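Local coordinates for glycoside hydrolase family 16 protein (Akkermansia muciniphila, PDB 6T2N), which acts as an endo-acting O-glycanase, probably an endo-beta-galactosidase that cuts within the O-glycan chains of mucin and so starts mucin breakdown in the gut, at residues P155-I160 with Y290-L295; G159-I164 with E184-Q189; F143-L148 with Q309-F314. All coordinates share one frame; numbering follows the deposited sequence.

Contact 1: residues P155-I160 with Y290-L295; sequences PKTKGI and YPVKFL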
loop_
_atom_site.group_PDB
_atom_site.type_symbol
_atom_site.label_atom_id
_atom_site.label_comp_id
_atom_site.label_asym_id
_atom_site.label_seq_id
_atom_site.Cartn_x
_atom_site.Cartn_y
_atom_site.Cartn_z
ATOM N N PRO A 155 4.210 8.065 11.248
ATOM C CA PRO A 155 3.714 8.920 12.322
ATOM C C PRO A 155 3.586 8.020 13.542
ATOM O O PRO A 155 3.663 6.864 13.366
ATOM C CB PRO A 155 2.360 9.380 11.791
ATOM C CG PRO A 155 1.926 8.226 10.892
ATOM C CD PRO A 155 3.203 7.832 10.191
ATOM N N LYS A 156 3.378 8.579 14.722
ATOM C CA LYS A 156 3.040 7.782 15.931
ATOM C C LYS A 156 2.094 8.626 16.792
ATOM O O LYS A 156 2.562 9.650 17.361
ATOM C CB LYS A 156 4.303 7.365 16.694
ATOM C CG LYS A 156 4.057 6.843 18.098
ATOM C CD LYS A 156 5.293 6.453 18.846
ATOM C CE LYS A 156 4.979 5.436 19.917
ATOM N NZ LYS A 156 5.945 5.494 21.035
ATOM N N THR A 157 0.834 8.181 16.853
ATOM C CA THR A 157 -0.284 8.714 17.670
ATOM C C THR A 157 -1.410 7.664 17.670
ATOM O O THR A 157 -1.386 6.722 16.832
ATOM C CB THR A 157 -0.692 10.091 17.129
ATOM O OG1 THR A 157 -1.305 10.890 18.147
ATOM C CG2 THR A 157 -1.623 9.995 15.942
ATOM N N LYS A 158 -2.365 7.794 18.584
ATOM C CA LYS A 158 -3.563 6.908 18.702
ATOM C C LYS A 158 -4.367 6.967 17.396
ATOM O O LYS A 158 -4.798 8.031 16.975
ATOM C CB LYS A 158 -4.397 7.319 19.922
ATOM C CG LYS A 158 -5.316 6.272 20.523
ATOM C CD LYS A 158 -5.597 6.538 21.994
ATOM C CE LYS A 158 -6.590 5.574 22.613
ATOM N NZ LYS A 158 -7.802 5.381 21.775
ATOM N N GLY A 159 -4.490 5.829 16.735
ATOM C CA GLY A 159 -5.494 5.563 15.685
ATOM C C GLY A 159 -4.916 5.687 14.288
ATOM O O GLY A 159 -5.609 5.275 13.328
ATOM N N ILE A 160 -3.699 6.229 14.167
ATOM C CA ILE A 160 -3.021 6.348 12.849
ATOM C C ILE A 160 -2.725 4.945 12.295
ATOM O O ILE A 160 -2.347 4.027 13.063
ATOM C CB ILE A 160 -1.763 7.241 12.939
ATOM C CG1 ILE A 160 -1.447 7.803 11.561
ATOM C CG2 ILE A 160 -0.572 6.547 13.566
ATOM C CD1 ILE A 160 -2.591 8.627 11.017
ATOM N N TYR A 290 -3.002 15.164 16.901
ATOM C CA TYR A 290 -3.068 15.497 15.451
ATOM C C TYR A 290 -2.834 16.993 15.317
ATOM O O TYR A 290 -3.228 17.734 16.197
ATOM C CB TYR A 290 -4.398 15.030 14.848
ATOM C CG TYR A 290 -4.532 13.521 14.774
ATOM C CD1 TYR A 290 -4.792 12.759 15.905
ATOM C CD2 TYR A 290 -4.412 12.852 13.577
ATOM C CE1 TYR A 290 -4.881 11.381 15.861
ATOM C CE2 TYR A 290 -4.474 11.467 13.516
ATOM C CZ TYR A 290 -4.700 10.720 14.661
ATOM O OH TYR A 290 -4.788 9.353 14.562
ATOM N N PRO A 291 -2.207 17.507 14.239
ATOM C CA PRO A 291 -1.900 16.745 13.037
ATOM C C PRO A 291 -0.702 15.801 13.166
ATOM O O PRO A 291 0.062 15.850 14.092
ATOM C CB PRO A 291 -1.545 17.829 11.996
ATOM C CG PRO A 291 -2.066 19.086 12.599
ATOM C CD PRO A 291 -1.778 18.890 14.072
ATOM N N VAL A 292 -0.551 14.964 12.164
ATOM C CA VAL A 292 0.512 13.941 12.158
ATOM C C VAL A 292 0.853 13.778 10.682
ATOM O O VAL A 292 -0.069 14.104 9.842
ATOM C CB VAL A 292 -0.074 12.759 12.941
ATOM C CG1 VAL A 292 0.024 11.428 12.243
ATOM C CG2 VAL A 292 0.517 12.723 14.324
ATOM N N LYS A 293 2.118 13.425 10.395
ATOM C CA LYS A 293 2.664 13.243 9.013
ATOM C C LYS A 293 3.217 11.819 8.729
ATOM O O LYS A 293 3.858 11.209 9.577
ATOM C CB LYS A 293 3.773 14.273 8.815
ATOM C CG LYS A 293 3.339 15.720 8.826
ATOM C CD LYS A 293 4.479 16.698 8.540
ATOM C CE LYS A 293 4.150 18.116 8.981
ATOM N NZ LYS A 293 5.215 19.082 8.608
ATOM N N PHE A 294 3.061 11.355 7.506
ATOM C CA PHE A 294 3.697 10.112 6.997
ATOM C C PHE A 294 4.600 10.603 5.871
ATOM O O PHE A 294 4.036 11.282 4.937
ATOM C CB PHE A 294 2.641 9.088 6.532
ATOM C CG PHE A 294 3.079 7.737 6.023
ATOM C CD1 PHE A 294 4.239 7.123 6.445
ATOM C CD2 PHE A 294 2.230 7.000 5.217
ATOM C CE1 PHE A 294 4.576 5.835 6.039
ATOM C CE2 PHE A 294 2.564 5.717 4.809
ATOM C CZ PHE A 294 3.758 5.156 5.194
ATOM N N LEU A 295 5.914 10.363 6.006
ATOM C CA LEU A 295 6.924 10.863 5.055
ATOM C C LEU A 295 7.432 9.694 4.227
ATOM O O LEU A 295 7.930 8.705 4.837
ATOM C CB LEU A 295 8.053 11.504 5.859
ATOM C CG LEU A 295 7.590 12.622 6.786
ATOM C CD1 LEU A 295 8.755 13.242 7.511
ATOM C CD2 LEU A 295 6.815 13.679 6.008
#

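Contact 2: residues G159-I164 with E184-Q189; sequences GIWPAI and ENISQQ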
loop_
_atom_site.group_PDB
_atom_site.type_symbol
_atom_site.label_atom_id
_atom_site.label_comp_id
_atom_site.label_asym_id
_atom_site.label_seq_id
_atom_site.Cartn_x
_atom_site.Cartn_y
_atom_site.Cartn_z
ATOM N N GLY A 159 -4.490 5.829 16.735
ATOM C CA GLY A 159 -5.494 5.563 15.685
ATOM C C GLY A 159 -4.916 5.687 14.288
ATOM O O GLY A 159 -5.609 5.275 13.328
ATOM N N ILE A 160 -3.699 6.229 14.167
ATOM C CA ILE A 160 -3.021 6.348 12.849
ATOM C C ILE A 160 -2.725 4.945 12.295
ATOM O O ILE A 160 -2.347 4.027 13.063
ATOM C CB ILE A 160 -1.763 7.241 12.939
ATOM C CG1 ILE A 160 -1.447 7.803 11.561
ATOM C CG2 ILE A 160 -0.572 6.547 13.566
ATOM C CD1 ILE A 160 -2.591 8.627 11.017
ATOM N N TRP A 161 -2.868 4.805 10.981
ATOM C CA TRP A 161 -2.666 3.545 10.238
ATOM C C TRP A 161 -1.953 3.869 8.933
ATOM O O TRP A 161 -2.557 4.047 7.878
ATOM C CB TRP A 161 -4.012 2.858 10.042
ATOM C CG TRP A 161 -3.990 1.460 9.516
ATOM C CD1 TRP A 161 -2.993 0.788 8.879
ATOM C CD2 TRP A 161 -5.127 0.610 9.496
ATOM N NE1 TRP A 161 -3.424 -0.437 8.486
ATOM C CE2 TRP A 161 -4.729 -0.582 8.868
ATOM C CE3 TRP A 161 -6.438 0.739 9.984
ATOM C CZ2 TRP A 161 -5.625 -1.643 8.702
ATOM C CZ3 TRP A 161 -7.317 -0.317 9.839
ATOM C CH2 TRP A 161 -6.912 -1.488 9.186
ATOM N N PRO A 162 -0.618 3.966 8.985
ATOM C CA PRO A 162 0.159 4.155 7.779
ATOM C C PRO A 162 0.262 2.785 7.118
ATOM O O PRO A 162 0.336 1.778 7.823
ATOM C CB PRO A 162 1.519 4.681 8.275
ATOM C CG PRO A 162 1.592 4.302 9.771
ATOM C CD PRO A 162 0.195 3.910 10.205
ATOM N N ALA A 163 0.312 2.794 5.794
ATOM C CA ALA A 163 0.352 1.575 4.974
ATOM C C ALA A 163 1.083 1.870 3.669
ATOM O O ALA A 163 0.825 2.921 3.078
ATOM C CB ALA A 163 -1.038 1.099 4.722
ATOM N N ILE A 164 1.975 0.960 3.285
ATOM C CA ILE A 164 2.504 0.780 1.909
ATOM C C ILE A 164 1.941 -0.541 1.401
ATOM O O ILE A 164 2.243 -1.561 2.000
ATOM C CB ILE A 164 4.031 0.774 1.977
ATOM C CG1 ILE A 164 4.509 2.075 2.610
ATOM C CG2 ILE A 164 4.687 0.487 0.636
ATOM C CD1 ILE A 164 5.881 1.943 3.221
ATOM N N GLU A 184 2.093 -2.292 7.282
ATOM C CA GLU A 184 0.961 -1.796 8.083
ATOM C C GLU A 184 1.406 -1.727 9.535
ATOM O O GLU A 184 2.118 -2.650 9.984
ATOM C CB GLU A 184 -0.221 -2.721 7.897
ATOM C CG GLU A 184 -0.865 -2.582 6.544
ATOM C CD GLU A 184 -1.929 -3.631 6.358
ATOM O OE1 GLU A 184 -1.624 -4.875 6.529
ATOM O OE2 GLU A 184 -3.052 -3.213 6.132
ATOM N N ASN A 185 1.040 -0.648 10.222
ATOM C CA ASN A 185 1.484 -0.357 11.611
ATOM C C ASN A 185 0.225 0.031 12.349
ATOM O O ASN A 185 -0.563 0.684 11.671
ATOM C CB ASN A 185 2.515 0.773 11.590
ATOM C CG ASN A 185 2.999 1.209 12.953
ATOM O OD1 ASN A 185 3.621 0.443 13.696
ATOM N ND2 ASN A 185 2.713 2.459 13.282
ATOM N N ILE A 186 0.019 -0.317 13.620
ATOM C CA ILE A 186 -1.163 0.283 14.315
ATOM C C ILE A 186 -0.784 0.812 15.705
ATOM O O ILE A 186 0.080 0.186 16.355
ATOM C CB ILE A 186 -2.347 -0.697 14.323
ATOM C CG1 ILE A 186 -1.975 -2.034 14.971
ATOM C CG2 ILE A 186 -2.918 -0.899 12.907
ATOM C CD1 ILE A 186 -3.184 -2.854 15.394
ATOM N N SER A 187 -1.412 1.927 16.117
ATOM C CA SER A 187 -1.166 2.707 17.363
ATOM C C SER A 187 -0.776 1.856 18.580
ATOM O O SER A 187 0.175 2.249 19.287
ATOM C CB SER A 187 -2.379 3.449 17.729
ATOM O OG SER A 187 -3.018 3.891 16.571
ATOM N N GLN A 188 -1.595 0.857 18.919
ATOM C CA GLN A 188 -1.364 -0.100 20.030
ATOM C C GLN A 188 -0.548 -1.202 19.366
ATOM O O GLN A 188 -1.089 -1.788 18.442
ATOM C CB GLN A 188 -2.718 -0.450 20.686
ATOM C CG GLN A 188 -3.559 -1.542 20.045
ATOM C CD GLN A 188 -4.081 -1.256 18.650
ATOM O OE1 GLN A 188 -3.650 -0.324 17.975
ATOM N NE2 GLN A 188 -5.016 -2.079 18.183
ATOM N N GLN A 189 0.739 -1.351 19.685
ATOM C CA GLN A 189 1.768 -2.043 18.832
ATOM C C GLN A 189 2.374 -1.102 17.783
ATOM O O GLN A 189 2.389 -1.430 16.591
ATOM C CB GLN A 189 1.207 -3.265 18.091
ATOM C CG GLN A 189 0.694 -4.353 19.016
ATOM C CD GLN A 189 0.281 -5.590 18.268
ATOM O OE1 GLN A 189 -0.718 -5.623 17.517
ATOM N NE2 GLN A 189 1.045 -6.630 18.520
#

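Contact 3: residues F143-L148 with Q309-F314; sequences FMFGRL and QQAKQF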
loop_
_atom_site.group_PDB
_atom_site.type_symbol
_atom_site.label_atom_id
_atom_site.label_comp_id
_atom_site.label_asym_id
_atom_site.label_seq_id
_atom_site.Cartn_x
_atom_site.Cartn_y
_atom_site.Cartn_z
ATOM N N PHE A 143 3.023 -2.752 -11.699
ATOM C CA PHE A 143 4.321 -3.435 -11.493
ATOM C C PHE A 143 4.091 -4.917 -11.715
ATOM O O PHE A 143 3.025 -5.381 -11.258
ATOM C CB PHE A 143 4.840 -3.157 -10.083
ATOM C CG PHE A 143 4.903 -1.692 -9.753
ATOM C CD1 PHE A 143 5.999 -0.934 -10.129
ATOM C CD2 PHE A 143 3.854 -1.070 -9.097
ATOM C CE1 PHE A 143 6.048 0.424 -9.845
ATOM C CE2 PHE A 143 3.902 0.289 -8.826
ATOM C CZ PHE A 143 4.994 1.030 -9.209
ATOM N N MET A 144 5.004 -5.609 -12.410
ATOM C CA MET A 144 4.953 -7.110 -12.526
ATOM C C MET A 144 6.339 -7.739 -12.510
ATOM O O MET A 144 6.971 -7.818 -13.517
ATOM C CB MET A 144 4.236 -7.594 -13.779
ATOM C CG MET A 144 3.861 -9.032 -13.662
ATOM S SD MET A 144 2.541 -9.429 -14.816
ATOM C CE MET A 144 2.938 -11.141 -15.182
ATOM N N PHE A 145 6.734 -8.183 -11.347
ATOM C CA PHE A 145 8.068 -8.735 -11.041
ATOM C C PHE A 145 9.012 -7.526 -10.909
ATOM O O PHE A 145 9.167 -6.601 -11.816
ATOM C CB PHE A 145 8.516 -9.847 -12.031
ATOM C CG PHE A 145 7.510 -10.958 -12.262
ATOM C CD1 PHE A 145 6.753 -11.459 -11.212
ATOM C CD2 PHE A 145 7.285 -11.452 -13.529
ATOM C CE1 PHE A 145 5.768 -12.394 -11.433
ATOM C CE2 PHE A 145 6.313 -12.410 -13.746
ATOM C CZ PHE A 145 5.566 -12.887 -12.693
ATOM N N GLY A 146 9.687 -7.539 -9.779
ATOM C CA GLY A 146 10.956 -6.825 -9.663
ATOM C C GLY A 146 11.152 -6.542 -8.217
ATOM O O GLY A 146 10.490 -7.186 -7.408
ATOM N N ARG A 147 12.000 -5.580 -7.928
ATOM C CA ARG A 147 12.305 -5.171 -6.552
ATOM C C ARG A 147 11.787 -3.755 -6.413
ATOM O O ARG A 147 12.178 -2.893 -7.248
ATOM C CB ARG A 147 13.812 -5.223 -6.302
ATOM C CG ARG A 147 14.232 -4.619 -4.971
ATOM C CD ARG A 147 15.687 -4.258 -5.027
ATOM N NE ARG A 147 16.183 -3.921 -3.707
ATOM C CZ ARG A 147 16.512 -4.807 -2.780
ATOM N NH1 ARG A 147 16.369 -6.101 -3.004
ATOM N NH2 ARG A 147 16.960 -4.403 -1.613
ATOM N N LEU A 148 10.958 -3.556 -5.395
ATOM C CA LEU A 148 10.277 -2.283 -5.105
ATOM C C LEU A 148 10.708 -1.815 -3.736
ATOM O O LEU A 148 10.409 -2.546 -2.759
ATOM C CB LEU A 148 8.776 -2.499 -5.117
ATOM C CG LEU A 148 7.972 -1.225 -4.901
ATOM C CD1 LEU A 148 8.375 -0.109 -5.883
ATOM C CD2 LEU A 148 6.498 -1.576 -5.011
ATOM N N GLN A 309 11.616 -10.451 -18.416
ATOM C CA GLN A 309 11.482 -11.716 -19.200
ATOM C C GLN A 309 10.231 -12.499 -18.736
ATOM O O GLN A 309 9.336 -12.797 -19.604
ATOM C CB GLN A 309 12.761 -12.535 -18.994
ATOM C CG GLN A 309 13.077 -13.559 -20.073
ATOM C CD GLN A 309 14.433 -13.295 -20.684
ATOM O OE1 GLN A 309 15.286 -12.610 -20.106
ATOM N NE2 GLN A 309 14.650 -13.864 -21.862
ATOM N N GLN A 310 10.172 -12.831 -17.432
ATOM C CA GLN A 310 9.098 -13.678 -16.839
ATOM C C GLN A 310 7.734 -13.001 -17.108
ATOM O O GLN A 310 6.765 -13.744 -17.376
ATOM C CB GLN A 310 9.349 -14.008 -15.345
ATOM C CG GLN A 310 10.543 -14.984 -15.018
ATOM C CD GLN A 310 10.708 -15.050 -13.431
ATOM O OE1 GLN A 310 9.822 -14.847 -12.600
ATOM N NE2 GLN A 310 11.884 -15.284 -12.997
ATOM N N ALA A 311 7.652 -11.659 -17.111
ATOM C CA ALA A 311 6.400 -10.854 -17.172
ATOM C C ALA A 311 5.606 -11.127 -18.455
ATOM O O ALA A 311 4.383 -11.377 -18.405
ATOM C CB ALA A 311 6.769 -9.386 -17.095
ATOM N N LYS A 312 6.313 -11.025 -19.575
ATOM C CA LYS A 312 5.788 -11.180 -20.953
ATOM C C LYS A 312 5.219 -12.595 -21.134
ATOM O O LYS A 312 4.447 -12.791 -22.095
ATOM C CB LYS A 312 6.916 -10.864 -21.952
ATOM C CG LYS A 312 7.467 -9.432 -21.905
ATOM C CD LYS A 312 6.629 -8.400 -22.648
ATOM C CE LYS A 312 6.771 -8.499 -24.157
ATOM N NZ LYS A 312 5.495 -8.188 -24.846
ATOM N N GLN A 313 5.551 -13.531 -20.230
ATOM C CA GLN A 313 5.188 -14.971 -20.362
ATOM C C GLN A 313 4.056 -15.375 -19.389
ATOM O O GLN A 313 3.996 -16.566 -19.033
ATOM C CB GLN A 313 6.466 -15.834 -20.294
ATOM C CG GLN A 313 6.967 -16.268 -18.909
ATOM C CD GLN A 313 8.363 -16.866 -18.966
ATOM O OE1 GLN A 313 9.015 -16.790 -20.005
ATOM N NE2 GLN A 313 8.854 -17.458 -17.855
ATOM N N PHE A 314 3.116 -14.479 -19.076
ATOM C CA PHE A 314 1.884 -14.808 -18.316
ATOM C C PHE A 314 0.707 -13.941 -18.728
ATOM O O PHE A 314 0.878 -12.721 -18.738
ATOM C CB PHE A 314 2.067 -14.554 -16.829
ATOM C CG PHE A 314 3.039 -15.488 -16.187
ATOM C CD1 PHE A 314 2.674 -16.794 -15.925
ATOM C CD2 PHE A 314 4.317 -15.083 -15.896
ATOM C CE1 PHE A 314 3.581 -17.690 -15.377
ATOM C CE2 PHE A 314 5.210 -15.958 -15.315
ATOM C CZ PHE A 314 4.851 -17.265 -15.060
#

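Contact 1: residues P155-I160 with Y290-L295
Tyr290 reaches to the turn Thr157-Ile160 and donates its phenol hydrogen to the backbone: OH lies 2.8 Å from Lys158 O. The acceptor sits at the edge of the ring, near its plane, but the hydroxyl stands 31° out of the plane of the carbonyl group, with a C=O...donor angle of 136°. The ring gets there because CG is anti to its own carbonyl carbon (chi1 -69°), which carries the hydroxyl to Lys158 O. Thr157 CG2 leans on the same ring at an oblique approach, 3.4 Å from Tyr290 CZ, while Ile160 CD1 comes within 4.2 Å of Tyr290 CE2. The phenol end is thus held by one polar bond and by methyl groups from two residues. The turn is type II, and Gly159 supplies the positive phi that such a turn favours at its third position. Further along, Val292 puts one methyl against each of two residues: CG2 is 3.8 Å from Thr157 CG2, and CG1 meets Ile160 CG1 at 4.0 Å, those two side chains reaching toward each other tip to tip. Pro155 closes the row, its CD 3.9 Å from Phe294 CB. Tyr290 precedes a cis peptide bond to Pro291 and also stacks edge-to-face with Tyr130; Lys293, turned the other way, forms a salt bridge with Glu96. The loop 155-160 passes from strand 146-153 of one sheet to strand 160-168 of the other and packs on the start of strand 292-302, in the beta-sandwich jelly roll of glycoside hydrolase family 16.

Contact 2: residues G159-I164 with E184-Q189
Gly159 N appears to donate to Ser187 OG at the loop end of the contact, though the modelled separation is too short to be trusted; the same hydroxyl has a weak hydrogen bond with Thr157 O. Ile160 meets the other segment through its backbone, Ile160 O passing 4.1 Å from Ile186 CA. Trp161 and Glu184 carry much of the side-chain contact. With Trp161 CG anti to the backbone N (chi1 -170°), the indole runs beside Glu184, both side chains pointing the same way, with ring and carboxylate planes 39° apart. Glu184 CG lies in the ring plane at the edge, and Trp161 NE1 is 3.7 Å from Glu184 OE2, not hydrogen-bonded. Over one face comes the CG2 methyl of Ile186, a CH-pi contact 4.2 Å from the centroid of the Trp161 five-membered ring and only 5° off its normal. The indole is therefore approached from both a face and an edge. Pro162 turns the other way: its CG touches Asn185 CB at 4.1 Å, and its O accepts a weak bond from Asn185 N at 3.5 Å. Ala163 then pairs with Glu184 as an antiparallel, non-hydrogen-bonded pair, Ala163 CB lying 4.1 Å from Glu184 CG on the sheet face that both share. Glu184 ends the Glu-Ile-Asp-Met-Leu-Glu sequence that marks family 16 and carries the catalytic carboxylates in relatives, so Trp161 probably borders the active-site cleft. Strand 160-168 lies between strand 183-184 on this flank and strand 267-275, whose Ala274 and Asn272 form backbone hydrogen bonds with Trp161 and Ala163, while Ile160, Pro162 and Ile164 pack inward on strand 292-302 of the facing sheet.

Contact 3: residues F143-L148 with Q309-F314
Phe145 drives its ring edge into the end of helix 305-311, and its side chain can be followed outward from CB, which points at the helix. CG lies anti to the carbonyl carbon (chi1 -50°), and this turns the CD2 side of the ring to the helix backbone. Phe145 CD2 meets Gln310 CB at 3.8 Å and, near the ring plane, Ala311 N at 3.6 Å. Next, Phe145 CE2 touches Gln310 C at 3.7 Å and Phe314 CD2 at 4.0 Å. At the tip, Phe145 CZ stays on the other ring, 4.1 Å from Phe314 CE2; the two phenylalanine side chains cross at about a right angle. Met144 CG sits over the centre of one face of the Phe145 ring, and the bent methionine chain then brings Met144 CE to 3.9 Å from Phe314 CB. Gln310 OE1 lies over the opposite face of the Phe145 ring, where it also accepts a hydrogen bond from Lys233 N, and Trp231 packs edge-to-face with Phe145. No hydrogen bond joins the two segments. This is apolar packing of a short helix near the C-terminus and the type I turn Ala311-Phe314 against the residues that lead into strand 146-153, at one end of the family 16 beta sandwich.

In the fold
Along the chain the segments run 143-148, 155-160 with 159-164, 184-189, 290-295 and 309-314, so contact 3 brackets the other two. Contacts 1 and 2 are neighbours, with centres about 9 Å apart, and share Gly159 and Ile160; Phe294 of contact 1 also packs on Pro162 and Ala163 of contact 2. Contact 3 has its centre about 34 Å from that of contact 1 and 29 Å from that of contact 2. Strands 146-153 and 292-302, adjacent in one sheet, link contacts 1 and 3, whereas contact 2 belongs to the opposing sheet. Contacts 1 and 2 thus lie on one side of the chain's centre and contact 3 on the other, with the probable cleft side at contact 2.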